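Side-chain contacts in heme-binding protein A (PDB 3TPA), which probably binds glutathione for import, as a bacterial extracellular solute-binding protein of family 5, despite its heme-binding name: residues Leu269-Ile274 with Thr311-Pro316; Pro363-Pro368 with Ile479-Ser484; Pro55-Arg60 with Asp210-Lys215. The protein carries 1 engineered substitution. All coordinates share one frame; numbering follows the deposited sequence.

Contacts 1 and 2 are buried neighbours, their centres about 7 Å apart, and both are built on the six-stranded mixed sheet that includes strands 261-276, 310-312 and 478-491. Contact 1 sets a leucine against a loop in apolar packing, whereas contact 2 brings a helix-leading loop, held by amide hydrogen bonds, against a strand with a beta bulge. Contact 3 lies on the opposite side of the chain's centre, with its own centre about 36 Å from that of contact 1 and about 38 Å from that of contact 2. It is only partly buried, joins strand 53-63 of a second sheet to a loop of a third, and combines a tryptophan with a water bridge.

Contact 1: residues Leu269-Ile274 with Thr311-Pro316; sequences LNLAYI and TVATNP
L271 carries this contact, reaching from strand 261-276 of the mixed six-stranded sheet to A313 and P316, which lie in the loop that follows edge strand 310-312. The two methyls of the leucine divide the work. CD1 of L271 packs against CB of A313 at 3.8 Å, an apolar contact in which the alanine methyl faces the strand. On the other branch, CD2 of L271 lies 3.5 Å from the carbonyl O of P316 and 3.8 Å from its CA, while the proline ring is met less closely, at 4.2 Å between L271 CD2 and P316 CB. The leucine branch thus touches the backbone of P316 more closely than its ring. CD1 of L271 also comes to 4.2 Å from the carbonyl O of N315, so the loop bends round the end of the leucine side chain.

The torsions of L271 explain this reach: with CG opposite the backbone N (chi1 176°), the side chain stretches out from the strand, and the second torsion (chi2 64°) then turns CD1 to A313 and CD2 to P316. Where the backbones come nearest, L271 CA and P316 CA are 6.5 Å apart.

In the next shell, L271 is backbone hydrogen-bonded to W412 of strand 407-413, and P480 of strand 478-491 touches the leucine as well. The loop is held by its own polar groups: the amide of N315 accepts at OD1 from the backbone N of N325, and the carbonyl O of T314 accepts a hydrogen bond from NE2 of Q330. The opposite end of the N315 amide adds to this outer support by turning back on its predecessor, ND2 donating to OG1 of T314 at 3.1 Å with an N-H...O angle of 151°, the hydroxyl oxygen lying almost in the amide plane.

Contact 2: residues Pro363-Pro368 with Ile479-Ser484; sequences PSNPNP and IPFAHS
N365 meets F481 where the loop leading into helix 368-381 lies against strand 478-491, at a point where the strand carries a classic beta bulge: F481 and A482 both face A272 of the neighbouring strand. The van der Waals contacts are few. ND2 of N365 approaches the phenyl ring at its edge and in its plane, 3.4 Å from CZ of F481 and 3.9 Å from CE1. The amide and ring planes stand 78° apart and the two side chains cross nearly at right angles, so the amide nitrogen abuts the rim of the ring and does not lie over its face. Three residues further along the strand, CB of S484 packs on the carbonyl O of P363 at 3.5 Å.

Hydrogen bonds fix the polar groups on each side. S484 OG is bonded to ND2 of N270 on the adjacent strand, and N365 ND2 to OG1 of T371 in the helix. N367 occupies the N-cap position, its OD1 accepting from the backbone N of R370.

The remaining end of the N365 amide closes an Asx turn. An extended first torsion (chi1 -168°) together with a small second one directs OD1 of N365 to the backbone N of N367, from which it accepts at 3.0 Å, the donor tilted 26° out of the carbonyl plane.

Contact 3: residues Pro55-Arg60 with Asp210-Lys215; sequences PGLAER and DYWKGK
The indole of W212 points its six-membered ring at the backbone of P55 and G56, while L57 comes to its pyrrole side. CH2 of W212 is 3.7 Å from the carbonyl O of G56, and the neighbouring CZ2 is 3.8 Å from that same G56 oxygen, which approaches the ring system obliquely. The carbonyl O of P55 is placed differently, near the plane of the indole and at its edge, 4.1 Å from W212 CH2. L57 runs at a slant to the tryptophan and offers one methyl, CD2, which sits 4.1 Å from W212 NE1. The six-membered end of the indole thus meets main-chain atoms, chiefly G56 O.

W212 is turned this way by a chi1 of 58°, with CG lying between its backbone N and carbonyl carbon, and by the turn that carries it. Residues Y211 to G214 form a type I beta turn, closed by the backbone bond from G214 N to Y211 O. Within the turn, K213 folds its aliphatic chain back over the indole, CG lying 3.5 Å above one face and displaced toward the rim. The lysine then reaches on to a water that bridges the two segments: the water accepts from NZ of K213 at 3.0 Å and donates to the carbonyl O of P55 at 2.9 Å, giving P55 O a polar partner while it also borders the indole edge.

G56 O is also bonded to NE of R75, and W212 NE1 has a weak hydrogen bond to OD1 of N41. The contact sets a break in strand 53-63, which lies between strands 44-46 and 69-74 in an antiparallel five-stranded sheet, against the turn in the connection between antiparallel neighbours 202-207 and 220-225 of a mixed sheet.

Contact 1: residues Leu269-Ile274 with Thr311-Pro316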
ATOM      1  N   LEU A 269       2.700  -4.432   3.999  1.00 15.06           N
ATOM      2  CA  LEU A 269       2.584  -5.141   2.722  1.00 14.83           C
ATOM      3  C   LEU A 269       3.684  -4.649   1.799  1.00 16.49           C
ATOM      4  O   LEU A 269       3.428  -3.963   0.811  1.00 20.39           O
ATOM      5  CB  LEU A 269       1.208  -4.892   2.105  1.00 12.29           C
ATOM      6  CG  LEU A 269       0.042  -5.189   3.051  1.00 19.47           C
ATOM      7  CD1 LEU A 269      -1.296  -4.767   2.438  1.00 18.17           C
ATOM      8  CD2 LEU A 269       0.006  -6.652   3.476  1.00 14.37           C
ATOM      9  N   ASN A 270       4.920  -4.996   2.144  1.00 19.02           N
ATOM     10  CA  ASN A 270       6.097  -4.500   1.440  1.00 17.91           C
ATOM     11  C   ASN A 270       7.199  -5.548   1.506  1.00 15.95           C
ATOM     12  O   ASN A 270       7.038  -6.575   2.160  1.00 16.36           O
ATOM     13  CB  ASN A 270       6.569  -3.126   1.999  1.00 11.74           C
ATOM     14  CG  ASN A 270       7.013  -3.177   3.459  1.00 14.42           C
ATOM     15  OD1 ASN A 270       7.458  -4.195   3.953  1.00 18.32           O
ATOM     16  ND2 ASN A 270       6.907  -2.048   4.145  1.00 16.33           N
ATOM     17  N   LEU A 271       8.291  -5.308   0.798  1.00 12.76           N
ATOM     18  CA  LEU A 271       9.431  -6.227   0.787  1.00  9.47           C
ATOM     19  C   LEU A 271      10.695  -5.438   0.546  1.00 16.18           C
ATOM     20  O   LEU A 271      10.764  -4.628  -0.382  1.00 16.45           O
ATOM     21  CB  LEU A 271       9.294  -7.262  -0.338  1.00 10.08           C
ATOM     22  CG  LEU A 271      10.479  -8.240  -0.520  1.00 10.18           C
ATOM     23  CD1 LEU A 271      10.635  -9.127   0.712  1.00 12.80           C
ATOM     24  CD2 LEU A 271      10.329  -9.118  -1.807  1.00 10.43           C
ATOM     25  N   ALA A 272      11.690  -5.658   1.395  1.00 17.72           N
ATOM     26  CA  ALA A 272      13.008  -5.088   1.180  1.00 16.65           C
ATOM     27  C   ALA A 272      13.837  -6.252   0.714  1.00 12.38           C
ATOM     28  O   ALA A 272      13.779  -7.321   1.307  1.00 13.88           O
ATOM     29  CB  ALA A 272      13.570  -4.530   2.481  1.00 11.18           C
ATOM     30  N   TYR A 273      14.604  -6.065  -0.351  1.00 17.72           N
ATOM     31  CA  TYR A 273      15.334  -7.188  -0.935  1.00 15.89           C
ATOM     32  C   TYR A 273      16.638  -6.717  -1.536  1.00 13.58           C
ATOM     33  O   TYR A 273      16.842  -5.531  -1.725  1.00 16.76           O
ATOM     34  CB  TYR A 273      14.495  -7.879  -2.014  1.00  9.33           C
ATOM     35  CG  TYR A 273      14.115  -6.993  -3.176  1.00 14.51           C
ATOM     36  CD1 TYR A 273      14.925  -6.901  -4.305  1.00 13.32           C
ATOM     37  CD2 TYR A 273      12.939  -6.247  -3.151  1.00 13.69           C
ATOM     38  CE1 TYR A 273      14.573  -6.100  -5.380  1.00 14.05           C
ATOM     39  CE2 TYR A 273      12.575  -5.453  -4.227  1.00 12.08           C
ATOM     40  CZ  TYR A 273      13.394  -5.379  -5.332  1.00 14.64           C
ATOM     41  OH  TYR A 273      13.044  -4.571  -6.385  1.00 12.73           O
ATOM     42  N   ILE A 274      17.511  -7.660  -1.862  1.00 13.78           N
ATOM     43  CA  ILE A 274      18.687  -7.350  -2.653  1.00  9.47           C
ATOM     44  C   ILE A 274      18.342  -7.738  -4.090  1.00 11.72           C
ATOM     45  O   ILE A 274      18.054  -8.895  -4.370  1.00 15.74           O
ATOM     46  CB  ILE A 274      19.916  -8.140  -2.175  1.00 14.65           C
ATOM     47  CG1 ILE A 274      20.249  -7.839  -0.710  1.00 14.65           C
ATOM     48  CG2 ILE A 274      21.124  -7.880  -3.082  1.00 18.81           C
ATOM     49  CD1 ILE A 274      20.615  -6.352  -0.423  1.00 14.63           C
ATOM     50  N   THR A 311      10.569  -7.758  10.161  1.00 19.13           N
ATOM     51  CA  THR A 311      10.650  -9.200  10.282  1.00 21.61           C
ATOM     52  C   THR A 311      11.334  -9.798   9.080  1.00 21.26           C
ATOM     53  O   THR A 311      11.208  -9.290   7.969  1.00 19.60           O
ATOM     54  CB  THR A 311       9.265  -9.839  10.378  1.00 28.68           C
ATOM     55  OG1 THR A 311       8.593  -9.666   9.134  1.00 31.50           O
ATOM     56  CG2 THR A 311       8.452  -9.180  11.467  1.00 31.62           C
ATOM     57  N   VAL A 312      12.046 -10.896   9.310  1.00 18.84           N
ATOM     58  CA  VAL A 312      12.729 -11.613   8.243  1.00 19.42           C
ATOM     59  C   VAL A 312      11.713 -12.158   7.236  1.00 14.55           C
ATOM     60  O   VAL A 312      10.747 -12.803   7.621  1.00 20.89           O
ATOM     61  CB  VAL A 312      13.579 -12.774   8.821  1.00 17.95           C
ATOM     62  CG1 VAL A 312      14.046 -13.707   7.720  1.00 15.70           C
ATOM     63  CG2 VAL A 312      14.769 -12.226   9.578  1.00 21.55           C
ATOM     64  N   ALA A 313      11.923 -11.880   5.950  1.00 17.57           N
ATOM     65  CA  ALA A 313      11.026 -12.388   4.890  1.00 14.21           C
ATOM     66  C   ALA A 313      11.426 -13.795   4.440  1.00 20.24           C
ATOM     67  O   ALA A 313      12.606 -14.073   4.211  1.00 15.07           O
ATOM     68  CB  ALA A 313      11.022 -11.452   3.696  1.00 10.51           C
ATOM     69  N   THR A 314      10.440 -14.681   4.311  1.00 17.16           N
ATOM     70  CA  THR A 314      10.681 -16.000   3.721  1.00 15.90           C
ATOM     71  C   THR A 314      10.088 -16.077   2.326  1.00 16.34           C
ATOM     72  O   THR A 314      10.632 -16.751   1.445  1.00 20.43           O
ATOM     73  CB  THR A 314      10.088 -17.116   4.578  1.00 18.21           C
ATOM     74  OG1 THR A 314       8.681 -16.907   4.727  1.00 14.17           O
ATOM     75  CG2 THR A 314      10.737 -17.110   5.967  1.00 18.60           C
ATOM     76  N   ASN A 315       8.961 -15.390   2.147  1.00 15.85           N
ATOM     77  CA  ASN A 315       8.266 -15.251   0.866  1.00 13.41           C
ATOM     78  C   ASN A 315       8.453 -13.833   0.341  1.00 15.96           C
ATOM     79  O   ASN A 315       8.844 -12.927   1.105  1.00 15.40           O
ATOM     80  CB  ASN A 315       6.760 -15.448   1.067  1.00 15.48           C
ATOM     81  CG  ASN A 315       6.364 -16.911   1.250  1.00 21.58           C
ATOM     82  OD1 ASN A 315       5.561 -17.452   0.493  1.00 16.40           O
ATOM     83  ND2 ASN A 315       6.914 -17.544   2.281  1.00 16.06           N
ATOM     84  N   PRO A 316       8.129 -13.608  -0.940  1.00 13.85           N
ATOM     85  CA  PRO A 316       8.198 -12.229  -1.454  1.00 18.61           C
ATOM     86  C   PRO A 316       7.059 -11.314  -0.966  1.00 17.28           C
ATOM     87  O   PRO A 316       7.037 -10.145  -1.343  1.00 13.50           O
ATOM     88  CB  PRO A 316       8.098 -12.420  -2.970  1.00 17.82           C
ATOM     89  CG  PRO A 316       7.384 -13.716  -3.131  1.00 17.69           C
ATOM     90  CD  PRO A 316       7.831 -14.580  -2.007  1.00 15.71           C
TER

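Contact 2: residues Pro363-Pro368 with Ile479-Ser484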
ATOM      1  N   PRO A 363      10.206   3.474   4.214  1.00 20.13           N
ATOM      2  CA  PRO A 363       9.754   2.635   5.331  1.00 18.80           C
ATOM      3  C   PRO A 363      10.139   1.173   5.139  1.00 14.69           C
ATOM      4  O   PRO A 363      10.501   0.521   6.107  1.00 19.92           O
ATOM      5  CB  PRO A 363       8.232   2.805   5.295  1.00 24.77           C
ATOM      6  CG  PRO A 363       8.049   4.212   4.773  1.00 29.46           C
ATOM      7  CD  PRO A 363       9.152   4.403   3.762  1.00 29.51           C
ATOM      8  N   SER A 364      10.082   0.677   3.906  1.00 15.24           N
ATOM      9  CA  SER A 364      10.472  -0.712   3.629  1.00 20.14           C
ATOM     10  C   SER A 364      11.900  -1.006   4.075  1.00 21.44           C
ATOM     11  O   SER A 364      12.219  -2.139   4.436  1.00 22.07           O
ATOM     12  CB  SER A 364      10.273  -1.082   2.148  1.00 18.25           C
ATOM     13  OG  SER A 364      10.981  -0.226   1.267  1.00 17.34           O
ATOM     14  N   ASN A 365      12.765   0.007   4.023  1.00 13.91           N
ATOM     15  CA  ASN A 365      14.146  -0.145   4.519  1.00 17.43           C
ATOM     16  C   ASN A 365      14.732   1.169   5.043  1.00 15.42           C
ATOM     17  O   ASN A 365      15.165   2.014   4.259  1.00 17.93           O
ATOM     18  CB  ASN A 365      15.063  -0.766   3.438  1.00 16.35           C
ATOM     19  CG  ASN A 365      16.408  -1.201   3.996  1.00 24.34           C
ATOM     20  OD1 ASN A 365      16.834  -0.706   5.040  1.00 22.89           O
ATOM     21  ND2 ASN A 365      17.085  -2.134   3.310  1.00 13.36           N
ATOM     22  N   PRO A 366      14.755   1.338   6.378  1.00 18.52           N
ATOM     23  CA  PRO A 366      15.216   2.576   7.024  1.00 25.11           C
ATOM     24  C   PRO A 366      16.733   2.777   7.025  1.00 22.16           C
ATOM     25  O   PRO A 366      17.203   3.824   7.483  1.00 21.65           O
ATOM     26  CB  PRO A 366      14.730   2.413   8.467  1.00 27.42           C
ATOM     27  CG  PRO A 366      14.736   0.948   8.685  1.00 27.94           C
ATOM     28  CD  PRO A 366      14.301   0.345   7.368  1.00 19.16           C
ATOM     29  N   ASN A 367      17.486   1.805   6.523  1.00 15.48           N
ATOM     30  CA  ASN A 367      18.940   1.939   6.468  1.00 12.83           C
ATOM     31  C   ASN A 367      19.574   1.056   5.399  1.00 16.43           C
ATOM     32  O   ASN A 367      20.236   0.086   5.724  1.00 17.10           O
ATOM     33  CB  ASN A 367      19.556   1.616   7.831  1.00 15.98           C
ATOM     34  CG  ASN A 367      20.957   2.151   7.975  1.00 25.49           C
ATOM     35  OD1 ASN A 367      21.601   2.501   6.994  1.00 18.80           O
ATOM     36  ND2 ASN A 367      21.432   2.230   9.208  1.00 27.62           N
ATOM     37  N   PRO A 368      19.383   1.412   4.113  1.00 19.59           N
ATOM     38  CA  PRO A 368      19.978   0.665   3.001  1.00 21.24           C
ATOM     39  C   PRO A 368      21.502   0.633   3.113  1.00 22.68           C
ATOM     40  O   PRO A 368      22.105  -0.377   2.755  1.00 18.20           O
ATOM     41  CB  PRO A 368      19.560   1.476   1.767  1.00 22.25           C
ATOM     42  CG  PRO A 368      18.392   2.286   2.199  1.00 15.30           C
ATOM     43  CD  PRO A 368      18.587   2.562   3.646  1.00 16.96           C
ATOM     44  N   ILE A 479      16.935 -11.485  -3.603  1.00 13.83           N
ATOM     45  CA  ILE A 479      17.040 -12.108  -2.294  1.00 13.23           C
ATOM     46  C   ILE A 479      16.156 -11.327  -1.335  1.00 15.21           C
ATOM     47  O   ILE A 479      16.556 -10.283  -0.833  1.00 17.97           O
ATOM     48  CB  ILE A 479      18.497 -12.063  -1.802  1.00 14.86           C
ATOM     49  CG1 ILE A 479      19.428 -12.779  -2.789  1.00 16.65           C
ATOM     50  CG2 ILE A 479      18.629 -12.668  -0.406  1.00 19.31           C
ATOM     51  CD1 ILE A 479      20.894 -12.430  -2.639  1.00 16.46           C
ATOM     52  N   PRO A 480      14.936 -11.822  -1.080  1.00 16.23           N
ATOM     53  CA  PRO A 480      14.085 -11.160  -0.085  1.00 15.30           C
ATOM     54  C   PRO A 480      14.737 -11.236   1.282  1.00 19.04           C
ATOM     55  O   PRO A 480      15.286 -12.281   1.615  1.00 17.36           O
ATOM     56  CB  PRO A 480      12.817 -12.024  -0.091  1.00 14.89           C
ATOM     57  CG  PRO A 480      12.799 -12.644  -1.500  1.00 10.14           C
ATOM     58  CD  PRO A 480      14.255 -12.978  -1.696  1.00 15.91           C
ATOM     59  N   PHE A 481      14.697 -10.158   2.058  1.00 15.43           N
ATOM     60  CA  PHE A 481      15.168 -10.249   3.441  1.00 13.36           C
ATOM     61  C   PHE A 481      14.256  -9.678   4.543  1.00 17.39           C
ATOM     62  O   PHE A 481      14.357 -10.101   5.688  1.00 16.95           O
ATOM     63  CB  PHE A 481      16.607  -9.716   3.584  1.00 15.19           C
ATOM     64  CG  PHE A 481      16.765  -8.244   3.260  1.00 13.22           C
ATOM     65  CD1 PHE A 481      16.441  -7.272   4.201  1.00  9.97           C
ATOM     66  CD2 PHE A 481      17.280  -7.839   2.024  1.00 16.23           C
ATOM     67  CE1 PHE A 481      16.595  -5.915   3.916  1.00 12.90           C
ATOM     68  CE2 PHE A 481      17.449  -6.480   1.724  1.00 16.95           C
ATOM     69  CZ  PHE A 481      17.094  -5.514   2.679  1.00 14.56           C
ATOM     70  N   ALA A 482      13.373  -8.732   4.227  1.00  9.24           N
ATOM     71  CA  ALA A 482      12.550  -8.150   5.288  1.00  8.07           C
ATOM     72  C   ALA A 482      11.202  -7.629   4.832  1.00 14.27           C
ATOM     73  O   ALA A 482      11.024  -7.203   3.678  1.00 15.91           O
ATOM     74  CB  ALA A 482      13.304  -7.029   5.989  1.00 14.83           C
ATOM     75  N   HIS A 483      10.252  -7.684   5.752  1.00  8.00           N
ATOM     76  CA  HIS A 483       9.062  -6.866   5.673  1.00 13.04           C
ATOM     77  C   HIS A 483       9.150  -5.871   6.827  1.00 16.86           C
ATOM     78  O   HIS A 483       9.643  -6.205   7.903  1.00 16.35           O
ATOM     79  CB  HIS A 483       7.802  -7.712   5.859  1.00 11.45           C
ATOM     80  CG  HIS A 483       7.769  -8.951   5.013  1.00  9.43           C
ATOM     81  ND1 HIS A 483       7.656  -8.907   3.647  1.00 13.54           N
ATOM     82  CD2 HIS A 483       7.829 -10.256   5.353  1.00 11.81           C
ATOM     83  CE1 HIS A 483       7.636 -10.144   3.169  1.00 19.44           C
ATOM     84  NE2 HIS A 483       7.735 -10.979   4.182  1.00 16.54           N
ATOM     85  N   SER A 484       8.691  -4.645   6.622  1.00 13.66           N
ATOM     86  CA  SER A 484       8.720  -3.702   7.742  1.00 15.10           C
ATOM     87  C   SER A 484       7.529  -4.010   8.639  1.00 19.27           C
ATOM     88  O   SER A 484       6.589  -4.699   8.224  1.00 17.81           O
ATOM     89  CB  SER A 484       8.659  -2.259   7.246  1.00 18.91           C
ATOM     90  OG  SER A 484       7.333  -1.933   6.850  1.00 22.11           O
TER

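Contact 3: residues Pro55-Arg60 with Asp210-Lys215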
ATOM      1  N   PRO A  55     -19.507  -5.580   1.120  1.00 22.03           N
ATOM      2  CA  PRO A  55     -20.351  -4.511   0.548  1.00 19.24           C
ATOM      3  C   PRO A  55     -20.136  -3.123   1.160  1.00 21.48           C
ATOM      4  O   PRO A  55     -19.994  -2.996   2.372  1.00 16.78           O
ATOM      5  CB  PRO A  55     -21.772  -4.994   0.847  1.00 18.53           C
ATOM      6  CG  PRO A  55     -21.641  -6.499   0.776  1.00 23.54           C
ATOM      7  CD  PRO A  55     -20.290  -6.802   1.404  1.00 19.61           C
ATOM      8  N   GLY A  56     -20.108  -2.103   0.307  1.00 12.37           N
ATOM      9  CA  GLY A  56     -20.022  -0.718   0.741  1.00 17.97           C
ATOM     10  C   GLY A  56     -21.220   0.062   0.217  1.00 22.33           C
ATOM     11  O   GLY A  56     -22.353  -0.206   0.606  1.00 23.24           O
ATOM     12  N   LEU A  57     -20.986   1.015  -0.680  1.00 21.74           N
ATOM     13  CA  LEU A  57     -22.094   1.728  -1.299  1.00 15.21           C
ATOM     14  C   LEU A  57     -22.823   0.835  -2.310  1.00 19.56           C
ATOM     15  O   LEU A  57     -23.976   1.087  -2.661  1.00 19.84           O
ATOM     16  CB  LEU A  57     -21.598   3.004  -1.960  1.00 19.49           C
ATOM     17  CG  LEU A  57     -21.135   4.061  -0.957  1.00 18.99           C
ATOM     18  CD1 LEU A  57     -20.656   5.276  -1.716  1.00 18.39           C
ATOM     19  CD2 LEU A  57     -22.279   4.412  -0.023  1.00 16.71           C
ATOM     20  N   ALA A  58     -22.139  -0.203  -2.785  1.00 11.78           N
ATOM     21  CA  ALA A  58     -22.806  -1.282  -3.494  1.00 12.25           C
ATOM     22  C   ALA A  58     -23.271  -2.302  -2.460  1.00 22.48           C
ATOM     23  O   ALA A  58     -22.460  -2.840  -1.699  1.00 21.67           O
ATOM     24  CB  ALA A  58     -21.872  -1.940  -4.507  1.00 13.76           C
ATOM     25  N   GLU A  59     -24.577  -2.556  -2.413  1.00 17.32           N
ATOM     26  CA  GLU A  59     -25.100  -3.516  -1.454  1.00 17.26           C
ATOM     27  C   GLU A  59     -24.704  -4.908  -1.911  1.00 20.87           C
ATOM     28  O   GLU A  59     -24.517  -5.808  -1.101  1.00 23.72           O
ATOM     29  CB  GLU A  59     -26.622  -3.389  -1.321  1.00 19.31           C
ATOM     30  CG  GLU A  59     -27.386  -3.731  -2.579  1.00 25.16           C
ATOM     31  CD  GLU A  59     -28.855  -3.357  -2.476  1.00 38.32           C
ATOM     32  OE1 GLU A  59     -29.306  -2.976  -1.371  1.00 35.00           O
ATOM     33  OE2 GLU A  59     -29.557  -3.437  -3.504  1.00 42.20           O
ATOM     34  N   ARG A  60     -24.572  -5.078  -3.220  1.00 21.73           N
ATOM     35  CA  ARG A  60     -24.075  -6.335  -3.767  1.00 26.94           C
ATOM     36  C   ARG A  60     -23.507  -6.124  -5.163  1.00 25.17           C
ATOM     37  O   ARG A  60     -23.689  -5.063  -5.758  1.00 24.17           O
ATOM     38  CB  ARG A  60     -25.169  -7.403  -3.774  1.00 32.13           C
ATOM     39  CG  ARG A  60     -26.332  -7.108  -4.683  1.00 40.44           C
ATOM     40  CD  ARG A  60     -27.286  -8.308  -4.790  1.00 39.84           C
ATOM     41  NE  ARG A  60     -28.206  -8.105  -5.901  1.00 42.13           N
ATOM     42  CZ  ARG A  60     -28.066  -8.654  -7.102  1.00 42.03           C
ATOM     43  NH1 ARG A  60     -27.055  -9.478  -7.343  1.00 46.43           N
ATOM     44  NH2 ARG A  60     -28.947  -8.385  -8.055  1.00 39.60           N
ATOM     45  N   ASP A 210     -26.612  10.219  10.331  1.00 31.82           N
ATOM     46  CA  ASP A 210     -27.380   9.498   9.319  1.00 29.68           C
ATOM     47  C   ASP A 210     -26.624   8.354   8.645  1.00 28.18           C
ATOM     48  O   ASP A 210     -27.155   7.688   7.763  1.00 30.36           O
ATOM     49  CB  ASP A 210     -27.904  10.474   8.258  1.00 35.75           C
ATOM     50  CG  ASP A 210     -28.934  11.443   8.812  1.00 50.52           C
ATOM     51  OD1 ASP A 210     -29.801  11.005   9.595  1.00 52.62           O
ATOM     52  OD2 ASP A 210     -28.873  12.644   8.471  1.00 59.56           O
ATOM     53  N   TYR A 211     -25.390   8.127   9.073  1.00 29.63           N
ATOM     54  CA  TYR A 211     -24.540   7.091   8.485  1.00 21.59           C
ATOM     55  C   TYR A 211     -25.278   5.785   8.348  1.00 26.78           C
ATOM     56  O   TYR A 211     -25.889   5.308   9.303  1.00 33.27           O
ATOM     57  CB  TYR A 211     -23.276   6.881   9.318  1.00 22.30           C
ATOM     58  CG  TYR A 211     -22.239   6.037   8.610  1.00 23.55           C
ATOM     59  CD1 TYR A 211     -21.951   6.243   7.265  1.00 22.94           C
ATOM     60  CD2 TYR A 211     -21.544   5.053   9.283  1.00 21.81           C
ATOM     61  CE1 TYR A 211     -21.002   5.484   6.613  1.00 18.28           C
ATOM     62  CE2 TYR A 211     -20.587   4.292   8.645  1.00 21.13           C
ATOM     63  CZ  TYR A 211     -20.325   4.504   7.312  1.00 23.00           C
ATOM     64  OH  TYR A 211     -19.366   3.735   6.690  1.00 23.29           O
ATOM     65  N   TRP A 212     -25.204   5.203   7.152  1.00 26.13           N
ATOM     66  CA  TRP A 212     -25.999   4.035   6.801  1.00 24.42           C
ATOM     67  C   TRP A 212     -25.716   2.807   7.662  1.00 29.15           C
ATOM     68  O   TRP A 212     -26.600   1.979   7.860  1.00 36.56           O
ATOM     69  CB  TRP A 212     -25.875   3.703   5.290  1.00 23.36           C
ATOM     70  CG  TRP A 212     -24.467   3.440   4.800  1.00 25.97           C
ATOM     71  CD1 TRP A 212     -23.558   4.368   4.371  1.00 32.88           C
ATOM     72  CD2 TRP A 212     -23.820   2.166   4.684  1.00 26.49           C
ATOM     73  NE1 TRP A 212     -22.379   3.752   4.015  1.00 25.18           N
ATOM     74  CE2 TRP A 212     -22.517   2.400   4.193  1.00 23.73           C
ATOM     75  CE3 TRP A 212     -24.211   0.848   4.961  1.00 26.75           C
ATOM     76  CZ2 TRP A 212     -21.605   1.371   3.968  1.00 24.48           C
ATOM     77  CZ3 TRP A 212     -23.300  -0.175   4.738  1.00 24.60           C
ATOM     78  CH2 TRP A 212     -22.013   0.095   4.245  1.00 24.57           C
ATOM     79  N   LYS A 213     -24.488   2.685   8.160  1.00 29.24           N
ATOM     80  CA  LYS A 213     -24.084   1.563   9.012  1.00 28.35           C
ATOM     81  C   LYS A 213     -24.491   1.786  10.474  1.00 34.18           C
ATOM     82  O   LYS A 213     -24.268   0.927  11.326  1.00 29.21           O
ATOM     83  CB  LYS A 213     -22.558   1.370   8.968  1.00 27.80           C
ATOM     84  CG  LYS A 213     -22.025   0.418   7.914  1.00 27.66           C
ATOM     85  CD  LYS A 213     -20.496   0.371   7.972  1.00 27.87           C
ATOM     86  CE  LYS A 213     -19.967  -1.048   7.962  1.00 33.04           C
ATOM     87  NZ  LYS A 213     -20.605  -1.843   6.886  1.00 38.32           N
ATOM     88  N   GLY A 214     -25.077   2.945  10.757  1.00 35.21           N
ATOM     89  CA  GLY A 214     -25.358   3.346  12.124  1.00 34.89           C
ATOM     90  C   GLY A 214     -24.327   4.358  12.582  1.00 32.06           C
ATOM     91  O   GLY A 214     -23.164   4.278  12.191  1.00 32.72           O
ATOM     92  N   LYS A 215     -24.754   5.310  13.404  1.00 25.73           N
ATOM     93  CA  LYS A 215     -23.895   6.393  13.872  1.00 32.17           C
ATOM     94  C   LYS A 215     -22.687   5.903  14.676  1.00 33.79           C
ATOM     95  O   LYS A 215     -22.805   4.988  15.484  1.00 36.72           O
ATOM     96  CB  LYS A 215     -24.716   7.371  14.709  1.00 34.81           C
ATOM     97  CG  LYS A 215     -23.891   8.164  15.694  1.00 44.80           C
ATOM     98  CD  LYS A 215     -24.765   8.884  16.697  1.00 47.32           C
ATOM     99  CE  LYS A 215     -24.967  10.317  16.269  1.00 56.00           C
ATOM    100  NZ  LYS A 215     -23.664  11.016  16.095  1.00 59.14           N
TER
HETATM  101  O   HOH W   1     -18.756  -1.562   4.551  1.00 25.45           O